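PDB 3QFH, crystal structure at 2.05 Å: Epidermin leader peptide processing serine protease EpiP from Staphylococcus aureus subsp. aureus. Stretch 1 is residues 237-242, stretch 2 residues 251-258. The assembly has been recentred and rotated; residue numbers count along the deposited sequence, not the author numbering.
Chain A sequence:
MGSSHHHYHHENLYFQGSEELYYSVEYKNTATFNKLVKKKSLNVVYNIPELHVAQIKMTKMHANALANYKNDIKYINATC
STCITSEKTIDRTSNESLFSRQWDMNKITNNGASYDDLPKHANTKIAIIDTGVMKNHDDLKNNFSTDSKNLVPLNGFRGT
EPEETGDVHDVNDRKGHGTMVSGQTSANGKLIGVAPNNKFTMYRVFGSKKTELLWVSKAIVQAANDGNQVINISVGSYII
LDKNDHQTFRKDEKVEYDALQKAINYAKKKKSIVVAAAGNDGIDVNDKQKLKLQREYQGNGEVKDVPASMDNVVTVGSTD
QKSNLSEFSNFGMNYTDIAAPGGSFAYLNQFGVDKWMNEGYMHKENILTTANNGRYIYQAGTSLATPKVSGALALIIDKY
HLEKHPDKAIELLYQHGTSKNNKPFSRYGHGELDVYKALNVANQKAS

Stretch 1, residues 237-242: SYIILD
Stretch 2, residues 251-258: KDEKVEYD

A strand and the start of a helix meet here through three hydrogen bonds to backbone atoms of stretch 1 and a small apolar cluster around Tyr-257. Stretch 1 is extended, with phi/psi running from -99/120 at Tyr-238 to -142/147 at Leu-241. Stretch 2 approaches as a loop, turns at the N-cap residue Glu-253 (-114/40), and becomes helical from Lys-254 onward, near -60/-45. The strand and helix axes come within 8.1 Å, their N-to-C directions 119° apart, and the backbones are nearest where the CA atoms of Leu-241 and Asp-252 lie 5.1 Å apart.

Ile-240 pairs twice with Glu-253. Ile-240 N donates to Glu-253 OE1 at 3.0 Å, almost linear at 175°, while Ile-240 O accepts from Glu-253 N at 2.9 Å. One residue thus answers both polar groups of a strand residue, using its backbone for one and a carboxylate for the other; chi1 m, chi2 t and chi3 -20° bring that carboxylate back to the strand. Two residues on, Asp-242 N donates to Asp-252 OD2 at 2.7 Å. Asp-252, with chi1 p and chi2 4°, also uses OD1 to accept a weak bond from Lys-254 N at 3.3 Å, so that one carboxylate joins Asp-242 N to the first helical residue, Lys-254. Tyr-257 N to Glu-253 O, 3.1 Å, closes that turn.

The apolar part depends on side-chain reach. Ile-239 and Leu-241 both leave the strand sideways, but their ends come nearer the helix. Ile-239 (t, t) sets CD1 3.8 Å from Tyr-257 CB and CG2 at the ring edge. Leu-241 (p, t) places CD1 over one face, 3.8 Å from the centroid of the Tyr-257 ring and 11° off its normal, a CH-pi contact. Tyr-257, chi1 t and chi2 95°, points its CA-to-CB bond toward the strand.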

# COMPACT_ATOMS: atom_id res chain seq x y z
N SER A 237 -1.87 -5.14 -7.75
CA SER A 237 -2.77 -5.78 -8.66
C SER A 237 -2.18 -5.66 -10.04
O SER A 237 -1.49 -4.69 -10.36
CB SER A 237 -4.14 -5.11 -8.66
OG SER A 237 -4.06 -3.85 -9.30
N TYR A 238 -2.45 -6.66 -10.87
CA TYR A 238 -1.99 -6.62 -12.22
C TYR A 238 -3.20 -6.17 -13.00
O TYR A 238 -4.26 -6.81 -12.97
CB TYR A 238 -1.48 -7.98 -12.66
CG TYR A 238 -0.26 -8.37 -11.89
CD1 TYR A 238 0.99 -7.91 -12.27
CD2 TYR A 238 -0.35 -9.17 -10.76
CE1 TYR A 238 2.13 -8.25 -11.56
CE2 TYR A 238 0.79 -9.52 -10.05
CZ TYR A 238 2.03 -9.05 -10.46
OH TYR A 238 3.17 -9.38 -9.76
N ILE A 239 -3.04 -5.04 -13.68
CA ILE A 239 -4.12 -4.42 -14.40
C ILE A 239 -3.87 -4.46 -15.90
O ILE A 239 -2.72 -4.34 -16.34
CB ILE A 239 -4.29 -2.96 -13.88
CG1 ILE A 239 -5.63 -2.37 -14.30
CG2 ILE A 239 -3.11 -2.08 -14.31
CD1 ILE A 239 -5.91 -1.05 -13.64
N ILE A 240 -4.94 -4.66 -16.66
CA ILE A 240 -4.87 -4.67 -18.11
C ILE A 240 -5.30 -3.30 -18.64
O ILE A 240 -6.33 -2.76 -18.22
CB ILE A 240 -5.81 -5.75 -18.72
CG1 ILE A 240 -5.44 -7.15 -18.20
CG2 ILE A 240 -5.74 -5.73 -20.23
CD1 ILE A 240 -6.41 -8.24 -18.61
N LEU A 241 -4.49 -2.72 -19.51
CA LEU A 241 -4.83 -1.45 -20.14
C LEU A 241 -4.34 -1.52 -21.57
O LEU A 241 -3.32 -2.14 -21.86
CB LEU A 241 -4.23 -0.23 -19.44
CG LEU A 241 -2.72 -0.03 -19.47
CD1 LEU A 241 -2.38 1.39 -19.02
CD2 LEU A 241 -2.04 -1.08 -18.61
N ASP A 242 -5.08 -0.85 -22.46
CA ASP A 242 -4.79 -0.90 -23.87
C ASP A 242 -4.78 0.49 -24.51
O ASP A 242 -5.81 0.98 -24.96
CB ASP A 242 -5.86 -1.77 -24.53
CG ASP A 242 -5.55 -2.09 -25.96
OD1 ASP A 242 -6.37 -2.79 -26.58
OD2 ASP A 242 -4.49 -1.65 -26.46
N LYS A 251 -12.76 -2.41 -23.26
CA LYS A 251 -12.68 -3.81 -22.90
C LYS A 251 -11.57 -4.04 -21.86
O LYS A 251 -11.45 -5.13 -21.32
CB LYS A 251 -12.40 -4.64 -24.17
CG LYS A 251 -13.27 -4.23 -25.36
CD LYS A 251 -13.02 -5.03 -26.66
CE LYS A 251 -11.57 -4.94 -27.19
NZ LYS A 251 -10.63 -5.89 -26.51
N ASP A 252 -10.76 -3.02 -21.60
CA ASP A 252 -9.66 -3.13 -20.66
C ASP A 252 -10.09 -2.55 -19.29
O ASP A 252 -11.28 -2.40 -19.04
CB ASP A 252 -8.42 -2.44 -21.22
CG ASP A 252 -8.62 -0.94 -21.45
OD1 ASP A 252 -9.71 -0.40 -21.11
OD2 ASP A 252 -7.69 -0.30 -21.97
N GLU A 253 -9.13 -2.22 -18.43
CA GLU A 253 -9.43 -1.69 -17.10
C GLU A 253 -8.95 -0.25 -16.95
O GLU A 253 -8.47 0.19 -15.91
CB GLU A 253 -8.84 -2.65 -16.06
CG GLU A 253 -9.41 -4.07 -16.28
CD GLU A 253 -8.67 -5.18 -15.59
OE1 GLU A 253 -7.49 -5.00 -15.21
OE2 GLU A 253 -9.27 -6.27 -15.46
N LYS A 254 -9.15 0.50 -18.02
CA LYS A 254 -8.77 1.89 -18.11
C LYS A 254 -9.27 2.79 -16.99
O LYS A 254 -8.49 3.59 -16.43
CB LYS A 254 -9.27 2.43 -19.44
CG LYS A 254 -9.05 3.91 -19.70
CD LYS A 254 -7.61 4.27 -19.82
CE LYS A 254 -7.43 5.66 -20.46
NZ LYS A 254 -6.02 6.13 -20.39
N VAL A 255 -10.55 2.70 -16.67
CA VAL A 255 -11.11 3.61 -15.66
C VAL A 255 -10.43 3.45 -14.31
O VAL A 255 -10.13 4.45 -13.64
CB VAL A 255 -12.64 3.50 -15.55
CG1 VAL A 255 -13.16 4.39 -14.45
CG2 VAL A 255 -13.26 3.89 -16.87
N GLU A 256 -10.17 2.21 -13.91
CA GLU A 256 -9.50 1.93 -12.67
C GLU A 256 -8.08 2.45 -12.70
O GLU A 256 -7.61 3.01 -11.73
CB GLU A 256 -9.48 0.43 -12.36
CG GLU A 256 -10.72 -0.13 -11.72
CD GLU A 256 -11.91 -0.27 -12.64
OE1 GLU A 256 -11.76 -0.22 -13.90
OE2 GLU A 256 -13.01 -0.48 -12.08
N TYR A 257 -7.38 2.21 -13.81
CA TYR A 257 -6.00 2.66 -13.96
C TYR A 257 -5.93 4.18 -13.74
O TYR A 257 -5.16 4.67 -12.90
CB TYR A 257 -5.45 2.29 -15.34
CG TYR A 257 -3.99 2.64 -15.47
CD1 TYR A 257 -3.01 1.69 -15.23
CD2 TYR A 257 -3.59 3.94 -15.78
CE1 TYR A 257 -1.65 2.02 -15.31
CE2 TYR A 257 -2.25 4.27 -15.88
CZ TYR A 257 -1.29 3.31 -15.64
OH TYR A 257 0.04 3.64 -15.72
N ASP A 258 -6.76 4.89 -14.48
CA ASP A 258 -6.84 6.35 -14.38
C ASP A 258 -7.21 6.80 -12.99
O ASP A 258 -6.64 7.75 -12.49
CB ASP A 258 -7.89 6.90 -15.35
CG ASP A 258 -7.46 6.78 -16.81
OD1 ASP A 258 -6.27 6.52 -17.07
OD2 ASP A 258 -8.33 6.97 -17.70